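Local coordinates for uncharacterized protein DUF1185 (Bordetella bronchiseptica RB50, PDB 3BYQ) that is of unknown function but adopts a variant of the Bacillus chorismate mutase fold and may take part in amino-acid metabolism, at residues R39-M51 / V86-W98. Residues are numbered along the deposited sequence; the frame is centred on the assembly and turned at random. Where two conformers were deposited one is given.
Sequences RNPYAGRYEPDLM and VGVDGEMEHGAVW. With EDO (1,2-ethanediol), chain S.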
ATOM      1  N   ARG B  39      -7.162 -19.633 -12.777  1.00 16.86           N
ATOM      2  CA  ARG B  39      -6.109 -19.473 -13.769  1.00 16.53           C
ATOM      3  C   ARG B  39      -6.690 -18.707 -14.938  1.00 17.68           C
ATOM      4  O   ARG B  39      -7.845 -18.909 -15.324  1.00 18.54           O
ATOM      5  CB  ARG B  39      -5.612 -20.841 -14.244  1.00 16.97           C
ATOM      6  CG  ARG B  39      -4.454 -20.751 -15.214  1.00 21.66           C
ATOM      7  CD  ARG B  39      -3.879 -22.126 -15.512  1.00 22.46           C
ATOM      8  NE  ARG B  39      -4.843 -22.969 -16.193  1.00 19.48           N
ATOM      9  CZ  ARG B  39      -5.104 -22.932 -17.502  1.00 20.81           C
ATOM     10  NH1 ARG B  39      -4.509 -22.045 -18.275  1.00 24.29           N
ATOM     11  NH2 ARG B  39      -6.009 -23.772 -18.013  1.00 27.12           N
ATOM     12  N   ASN B  40      -5.877 -17.829 -15.511  1.00 17.95           N
ATOM     13  CA  ASN B  40      -6.267 -17.107 -16.704  1.00 15.87           C
ATOM     14  C   ASN B  40      -5.795 -17.870 -17.934  1.00 15.94           C
ATOM     15  O   ASN B  40      -4.606 -17.875 -18.218  1.00 18.52           O
ATOM     16  CB  ASN B  40      -5.638 -15.707 -16.734  1.00 16.73           C
ATOM     17  CG  ASN B  40      -6.118 -14.863 -17.887  1.00 19.25           C
ATOM     18  OD1 ASN B  40      -6.770 -15.359 -18.791  1.00 19.61           O
ATOM     19  ND2 ASN B  40      -5.809 -13.568 -17.847  1.00 16.23           N
ATOM     20  N   PRO B  41      -6.711 -18.508 -18.686  1.00 16.16           N
ATOM     21  CA  PRO B  41      -6.243 -19.271 -19.855  1.00 15.73           C
ATOM     22  C   PRO B  41      -5.682 -18.440 -21.018  1.00 15.99           C
ATOM     23  O   PRO B  41      -5.142 -19.026 -21.975  1.00 17.11           O
ATOM     24  CB  PRO B  41      -7.515 -19.981 -20.346  1.00 17.18           C
ATOM     25  CG  PRO B  41      -8.491 -19.841 -19.296  1.00 18.59           C
ATOM     26  CD  PRO B  41      -8.175 -18.561 -18.591  1.00 17.87           C
ATOM     27  N   TYR B  42      -5.838 -17.109 -20.947  1.00 16.74           N
ATOM     28  CA  TYR B  42      -5.401 -16.173 -22.009  1.00 14.98           C
ATOM     29  C   TYR B  42      -4.273 -15.228 -21.644  1.00 16.71           C
ATOM     30  O   TYR B  42      -3.920 -14.334 -22.429  1.00 21.08           O
ATOM     31  CB  TYR B  42      -6.612 -15.370 -22.495  1.00 17.31           C
ATOM     32  CG  TYR B  42      -7.729 -16.311 -22.829  1.00 18.30           C
ATOM     33  CD1 TYR B  42      -7.674 -17.087 -23.973  1.00 17.67           C
ATOM     34  CD2 TYR B  42      -8.815 -16.473 -21.978  1.00 18.79           C
ATOM     35  CE1 TYR B  42      -8.680 -17.992 -24.268  1.00 20.83           C
ATOM     36  CE2 TYR B  42      -9.807 -17.366 -22.260  1.00 17.52           C
ATOM     37  CZ  TYR B  42      -9.731 -18.134 -23.409  1.00 18.41           C
ATOM     38  OH  TYR B  42     -10.726 -19.027 -23.727  1.00 23.87           O
ATOM     39  N   ALA B  43      -3.756 -15.404 -20.432  1.00 19.94           N
ATOM     40  CA  ALA B  43      -2.673 -14.538 -19.925  1.00 21.20           C
ATOM     41  C   ALA B  43      -1.525 -14.615 -20.877  1.00 20.11           C
ATOM     42  O   ALA B  43      -1.120 -15.722 -21.304  1.00 18.89           O
ATOM     43  CB  ALA B  43      -2.192 -14.979 -18.547  1.00 21.50           C
ATOM     44  N   GLY B  44      -0.998 -13.447 -21.204  1.00 20.70           N
ATOM     45  CA  GLY B  44       0.182 -13.359 -22.036  1.00 19.14           C
ATOM     46  C   GLY B  44       0.036 -13.330 -23.529  1.00 20.10           C
ATOM     47  O   GLY B  44       1.033 -13.343 -24.263  1.00 21.36           O
ATOM     48  N   ARG B  45      -1.203 -13.359 -23.991  1.00 18.53           N
ATOM     49  CA  ARG B  45      -1.488 -13.286 -25.413  1.00 20.14           C
ATOM     50  C   ARG B  45      -2.837 -12.656 -25.637  1.00 19.08           C
ATOM     51  O   ARG B  45      -3.647 -12.546 -24.722  1.00 19.00           O
ATOM     52  CB  ARG B  45      -1.430 -14.649 -26.085  1.00 21.80           C
ATOM     53  CG  ARG B  45      -2.570 -15.583 -25.718  1.00 22.81           C
ATOM     54  CD  ARG B  45      -2.445 -16.949 -26.425  1.00 30.17           C
ATOM     55  NE  ARG B  45      -3.640 -17.775 -26.165  1.00 25.58           N
ATOM     56  CZ  ARG B  45      -3.847 -18.376 -25.014  1.00 21.35           C
ATOM     57  NH1 ARG B  45      -2.957 -18.282 -24.067  1.00 27.68           N
ATOM     58  NH2 ARG B  45      -4.951 -19.059 -24.799  1.00 19.20           N
ATOM     59  N   TYR B  46      -3.002 -12.163 -26.853  1.00 18.16           N
ATOM     60  CA  TYR B  46      -4.252 -11.567 -27.275  1.00 17.85           C
ATOM     61  C   TYR B  46      -5.150 -12.597 -27.919  1.00 19.48           C
ATOM     62  O   TYR B  46      -4.841 -13.132 -28.979  1.00 21.71           O
ATOM     63  CB  TYR B  46      -4.032 -10.420 -28.249  1.00 19.54           C
ATOM     64  CG  TYR B  46      -5.340  -9.791 -28.665  1.00 18.04           C
ATOM     65  CD1 TYR B  46      -5.953  -8.826 -27.866  1.00 16.36           C
ATOM     66  CD2 TYR B  46      -5.965 -10.171 -29.847  1.00 21.01           C
ATOM     67  CE1 TYR B  46      -7.141  -8.252 -28.246  1.00 23.12           C
ATOM     68  CE2 TYR B  46      -7.168  -9.601 -30.229  1.00 24.79           C
ATOM     69  CZ  TYR B  46      -7.749  -8.649 -29.407  1.00 25.94           C
ATOM     70  OH  TYR B  46      -8.930  -8.051 -29.766  1.00 30.61           O
ATOM     71  N   GLU B  47      -6.282 -12.854 -27.288  1.00 19.39           N
ATOM     72  CA  GLU B  47      -7.265 -13.785 -27.823  1.00 19.90           C
ATOM     73  C   GLU B  47      -8.508 -13.031 -28.303  1.00 18.82           C
ATOM     74  O   GLU B  47      -9.214 -12.409 -27.498  1.00 17.77           O
ATOM     75  CB  GLU B  47      -7.636 -14.830 -26.772  1.00 22.24           C
ATOM     76  CG  GLU B  47      -8.824 -15.713 -27.174  1.00 20.94           C
ATOM     77  CD  GLU B  47      -8.584 -16.446 -28.466  1.00 25.05           C
ATOM     78  OE1 GLU B  47      -7.612 -17.225 -28.518  1.00 25.11           O
ATOM     79  OE2 GLU B  47      -9.370 -16.256 -29.427  1.00 22.53           O
ATOM     80  N   PRO B  48      -8.803 -13.072 -29.607  1.00 17.83           N
ATOM     81  CA  PRO B  48      -9.961 -12.308 -30.033  1.00 18.85           C
ATOM     82  C   PRO B  48     -11.285 -12.819 -29.558  1.00 20.39           C
ATOM     83  O   PRO B  48     -12.203 -12.045 -29.425  1.00 22.84           O
ATOM     84  CB  PRO B  48      -9.932 -12.433 -31.568  1.00 19.89           C
ATOM     85  CG  PRO B  48      -8.926 -13.413 -31.886  1.00 24.46           C
ATOM     86  CD  PRO B  48      -8.030 -13.597 -30.745  1.00 19.15           C
ATOM     87  N   ASP B  49     -11.368 -14.131 -29.337  1.00 20.38           N
ATOM     88  CA  ASP B  49     -12.612 -14.808 -28.950  1.00 20.07           C
ATOM     89  C   ASP B  49     -12.665 -15.282 -27.495  1.00 18.86           C
ATOM     90  O   ASP B  49     -12.233 -16.376 -27.108  1.00 20.68           O
ATOM     91  CB  ASP B  49     -12.884 -15.975 -29.889  1.00 19.89           C
ATOM     92  CG  ASP B  49     -14.238 -16.618 -29.647  1.00 20.00           C
ATOM     93  OD1 ASP B  49     -15.133 -16.025 -28.988  1.00 20.88           O
ATOM     94  OD2 ASP B  49     -14.417 -17.724 -30.181  1.00 28.25           O
ATOM     95  N   LEU B  50     -13.280 -14.418 -26.693  1.00 19.91           N
ATOM     96  CA  LEU B  50     -13.458 -14.653 -25.276  1.00 16.28           C
ATOM     97  C   LEU B  50     -14.860 -15.138 -24.953  1.00 18.84           C
ATOM     98  O   LEU B  50     -15.229 -15.283 -23.763  1.00 19.87           O
ATOM     99  CB  LEU B  50     -13.200 -13.370 -24.515  1.00 16.83           C
ATOM    100  CG  LEU B  50     -11.767 -12.862 -24.588  1.00 18.62           C
ATOM    101  CD1 LEU B  50     -11.607 -11.492 -23.908  1.00 19.12           C
ATOM    102  CD2 LEU B  50     -10.850 -13.909 -23.947  1.00 19.15           C
HETATM  103  N   MSE B  51     -15.630 -15.432 -26.000  1.00 19.92           N
HETATM  104  CA  MSE B  51     -17.050 -15.791 -25.785  1.00 20.06           C
HETATM  105  C   MSE B  51     -17.229 -17.142 -25.089  1.00 19.11           C
HETATM  106  O   MSE B  51     -18.064 -17.251 -24.188  1.00 19.33           O
HETATM  107  CB  MSE B  51     -17.858 -15.678 -27.082  1.00 19.50           C
HETATM  108  CG  MSE B  51     -17.761 -14.328 -27.737  1.00 22.08           C
HETATM  109 SE   MSE B  51     -18.345 -12.874 -26.595  0.75 17.43          SE
HETATM  110  CE  MSE B  51     -20.225 -13.167 -26.822  1.00 22.10           C
ATOM    111  N   VAL B  86      -7.870  -8.649 -12.487  1.00 17.37           N
ATOM    112  CA  VAL B  86      -7.115  -9.459 -13.419  1.00 16.08           C
ATOM    113  C   VAL B  86      -5.643  -9.278 -13.097  1.00 17.60           C
ATOM    114  O   VAL B  86      -5.201  -8.187 -12.767  1.00 17.77           O
ATOM    115  CB  VAL B  86      -7.392  -9.080 -14.904  1.00 17.75           C
ATOM    116  CG1 VAL B  86      -6.644 -10.008 -15.877  1.00 18.43           C
ATOM    117  CG2 VAL B  86      -8.921  -9.085 -15.190  1.00 15.42           C
ATOM    118  N   GLY B  87      -4.896 -10.369 -13.172  1.00 17.72           N
ATOM    119  CA  GLY B  87      -3.465 -10.314 -12.938  1.00 16.73           C
ATOM    120  C   GLY B  87      -2.727  -9.566 -14.009  1.00 14.75           C
ATOM    121  O   GLY B  87      -3.253  -9.367 -15.148  1.00 16.74           O
ATOM    122  N   VAL B  88      -1.489  -9.182 -13.696  1.00 16.85           N
ATOM    123  CA  VAL B  88      -0.765  -8.264 -14.588  1.00 16.09           C
ATOM    124  C   VAL B  88      -0.415  -8.785 -15.972  1.00 19.70           C
ATOM    125  O   VAL B  88      -0.124  -7.972 -16.847  1.00 19.43           O
ATOM    126  CB  VAL B  88       0.506  -7.624 -13.983  1.00 17.46           C
ATOM    127  CG1 VAL B  88       0.155  -6.672 -12.884  1.00 20.69           C
ATOM    128  CG2 VAL B  88       1.526  -8.658 -13.562  1.00 15.83           C
ATOM    129  N   ASP B  89      -0.427 -10.104 -16.157  1.00 17.19           N
ATOM    130  CA  ASP B  89      -0.187 -10.685 -17.488  1.00 17.75           C
ATOM    131  C   ASP B  89      -1.465 -10.784 -18.338  1.00 19.44           C
ATOM    132  O   ASP B  89      -1.410 -11.260 -19.461  1.00 21.48           O
ATOM    133  CB  ASP B  89       0.517 -12.047 -17.402  1.00 18.27           C
ATOM    134  CG  ASP B  89       1.969 -11.949 -17.004  1.00 24.07           C
ATOM    135  OD1 ASP B  89       2.494 -10.829 -16.743  1.00 25.25           O
ATOM    136  OD2 ASP B  89       2.612 -13.025 -16.942  1.00 26.84           O
ATOM    137  N   GLY B  90      -2.596 -10.328 -17.817  1.00 17.57           N
ATOM    138  CA  GLY B  90      -3.853 -10.349 -18.530  1.00 17.60           C
ATOM    139  C   GLY B  90      -4.211  -8.981 -19.050  1.00 18.23           C
ATOM    140  O   GLY B  90      -3.352  -8.109 -19.196  1.00 17.86           O
ATOM    141  N   GLU B  91      -5.491  -8.814 -19.355  1.00 16.66           N
ATOM    142  CA  GLU B  91      -6.033  -7.550 -19.835  1.00 17.69           C
ATOM    143  C   GLU B  91      -7.407  -7.334 -19.232  1.00 18.27           C
ATOM    144  O   GLU B  91      -8.050  -8.272 -18.751  1.00 18.36           O
ATOM    145  CB  GLU B  91      -6.104  -7.477 -21.357  1.00 18.13           C
ATOM    146  CG  GLU B  91      -7.037  -8.477 -21.995  1.00 20.46           C
ATOM    147  CD  GLU B  91      -7.114  -8.300 -23.513  1.00 20.14           C
ATOM    148  OE1 GLU B  91      -7.689  -7.288 -23.998  1.00 17.84           O
ATOM    149  OE2 GLU B  91      -6.600  -9.196 -24.236  1.00 20.97           O
HETATM  150  N   MSE B  92      -7.867  -6.093 -19.312  1.00 18.60           N
HETATM  151  CA  MSE B  92      -9.143  -5.685 -18.731  0.50 19.76           C
HETATM  152  C   MSE B  92     -10.278  -6.543 -19.274  1.00 17.21           C
HETATM  153  O   MSE B  92     -11.182  -6.914 -18.542  1.00 20.86           O
HETATM  154  CB  MSE B  92      -9.429  -4.207 -19.045  0.50 18.90           C
HETATM  155  CG  MSE B  92     -10.432  -3.524 -18.150  0.50 25.79           C
HETATM  156 SE   MSE B  92      -9.901  -3.389 -16.278  0.38 16.99          SE
HETATM  157  CE  MSE B  92     -10.729  -1.651 -15.900  0.50 16.97           C
ATOM    158  N   GLU B  93     -10.195  -6.852 -20.560  1.00 17.47           N
ATOM    159  CA  GLU B  93     -11.258  -7.638 -21.206  1.00 16.03           C
ATOM    160  C   GLU B  93     -11.462  -9.003 -20.532  1.00 16.97           C
ATOM    161  O   GLU B  93     -12.560  -9.557 -20.539  1.00 17.18           O
ATOM    162  CB  GLU B  93     -11.025  -7.771 -22.709  1.00 15.37           C
ATOM    163  CG  GLU B  93     -12.274  -7.931 -23.489  1.00 16.37           C
ATOM    164  CD  GLU B  93     -13.078  -6.662 -23.548  1.00 21.41           C
ATOM    165  OE1 GLU B  93     -12.552  -5.614 -23.099  1.00 17.47           O
ATOM    166  OE2 GLU B  93     -14.215  -6.701 -24.076  1.00 18.22           O
ATOM    167  N   HIS B  94     -10.412  -9.540 -19.910  1.00 16.21           N
ATOM    168  CA  HIS B  94     -10.522 -10.835 -19.210  1.00 18.35           C
ATOM    169  C   HIS B  94     -11.377 -10.742 -17.935  1.00 19.15           C
ATOM    170  O   HIS B  94     -11.867 -11.731 -17.417  1.00 21.29           O
ATOM    171  CB  HIS B  94      -9.152 -11.388 -18.842  1.00 17.34           C
ATOM    172  CG  HIS B  94      -8.261 -11.650 -20.011  1.00 17.09           C
ATOM    173  ND1 HIS B  94      -6.885 -11.641 -19.899  1.00 19.07           N
ATOM    174  CD2 HIS B  94      -8.542 -11.914 -21.314  1.00 17.75           C
ATOM    175  CE1 HIS B  94      -6.358 -11.888 -21.090  1.00 19.79           C
ATOM    176  NE2 HIS B  94      -7.342 -12.058 -21.969  1.00 17.10           N
ATOM    177  N   GLY B  95     -11.473  -9.528 -17.408  1.00 18.95           N
ATOM    178  CA  GLY B  95     -12.317  -9.249 -16.270  1.00 18.64           C
ATOM    179  C   GLY B  95     -13.704  -8.834 -16.730  1.00 17.32           C
ATOM    180  O   GLY B  95     -14.690  -9.079 -16.062  1.00 18.08           O
ATOM    181  N   ALA B  96     -13.769  -8.198 -17.885  1.00 16.79           N
ATOM    182  CA  ALA B  96     -15.023  -7.676 -18.396  1.00 17.06           C
ATOM    183  C   ALA B  96     -16.045  -8.755 -18.733  1.00 19.00           C
ATOM    184  O   ALA B  96     -17.252  -8.490 -18.811  1.00 18.13           O
ATOM    185  CB  ALA B  96     -14.769  -6.755 -19.584  1.00 13.89           C
ATOM    186  N   VAL B  97     -15.559  -9.968 -18.926  1.00 17.24           N
ATOM    187  CA  VAL B  97     -16.438 -11.130 -19.105  1.00 19.43           C
ATOM    188  C   VAL B  97     -17.405 -11.350 -17.904  1.00 17.85           C
ATOM    189  O   VAL B  97     -18.473 -11.958 -18.058  1.00 17.58           O
ATOM    190  CB  VAL B  97     -15.648 -12.455 -19.299  1.00 19.53           C
ATOM    191  CG1 VAL B  97     -14.908 -12.466 -20.636  1.00 15.28           C
ATOM    192  CG2 VAL B  97     -14.699 -12.725 -18.114  1.00 21.03           C
ATOM    193  N   TRP B  98     -17.021 -10.832 -16.746  1.00 17.28           N
ATOM    194  CA  TRP B  98     -17.791 -11.014 -15.505  1.00 16.24           C
ATOM    195  C   TRP B  98     -19.078 -10.175 -15.446  1.00 18.53           C
ATOM    196  O   TRP B  98     -19.958 -10.463 -14.674  1.00 18.66           O
ATOM    197  CB  TRP B  98     -16.893 -10.714 -14.324  1.00 14.90           C
ATOM    198  CG  TRP B  98     -17.365 -11.263 -12.973  1.00 15.21           C
ATOM    199  CD1 TRP B  98     -17.617 -10.540 -11.837  1.00 16.52           C
ATOM    200  CD2 TRP B  98     -17.611 -12.625 -12.646  1.00 16.90           C
ATOM    201  NE1 TRP B  98     -17.999 -11.391 -10.813  1.00 15.80           N
ATOM    202  CE2 TRP B  98     -18.014 -12.669 -11.286  1.00 15.49           C
ATOM    203  CE3 TRP B  98     -17.514 -13.821 -13.354  1.00 16.88           C
ATOM    204  CZ2 TRP B  98     -18.285 -13.853 -10.636  1.00 17.76           C
ATOM    205  CZ3 TRP B  98     -17.799 -14.969 -12.725  1.00 17.26           C
ATOM    206  CH2 TRP B  98     -18.208 -14.990 -11.374  1.00 17.80           C
TER
HETATM  207  C1  EDO S 198       0.886 -17.128 -23.874  1.00 36.68           C
HETATM  208  O1  EDO S 198      -0.381 -16.492 -23.663  1.00 35.11           O
HETATM  209  C2  EDO S 198       1.310 -17.802 -22.579  1.00 33.62           C
HETATM  210  O2  EDO S 198       0.523 -19.002 -22.444  1.00 34.33           O
HETATM  211  O   HOH W   1      -6.316 -11.807 -24.580  1.00 17.69           O
HETATM  212  O   HOH W   2      -3.262 -11.159 -22.060  1.00 25.80           O
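His94 and Asn40 meet at the centre of this contact between the loop leading into helix 51-72 and the turn and short helix 93-96 that follow strand 79-86, their ring and amide planes nearly perpendicular (85°). Asn40 CG lies anti to its own backbone nitrogen (chi1 -174°), which directs the amide at the imidazole and brings ND2 to 3.0 Å from His94 ND1. OD1 sits over one face of the ring, off-centre, and also accepts from Tyr42 N at 2.9 Å from above the carbonyl plane, closing an Asx turn. Glu91 CG covers the opposite face, 3.5 Å above the ring centre, so the imidazole lies between two side chains. Tyr42 CB makes a van der Waals contact with His94 NE2, 3.4 Å away, and its ring is turned obliquely to the imidazole.

A backbone hydrogen bond joins the segments, Gly44 N to Asp89 O, 2.8 Å, bent to 145° at the hydrogen. It ties the type II turn 42-45 to the type I turn 87-90. Ala43 CA grazes the same carbonyl.

Apolar contacts continue toward helix 51-72. Leu50, at the N-cap position, sets CD1 against Glu93 CG at 3.6 Å while CD2 touches the imidazole at CD2; its CB faces Val97 CG1.

Water 1 links both segments, donating to Arg45 O and Glu91 OE2, accepting from Glu47 N, and bonding His94 NE2 at 2.8 Å. Glu91 and Glu93 both form salt bridges with a second subunit, through its Arg177 and Arg173 respectively, and Glu93 OE2 also accepts from Arg177 N of that subunit.

The buried imidazole is thus bounded on both faces, with NE2 bonded to water 1, and that water and Glu91 relay the contact to Arg177 across the subunit interface.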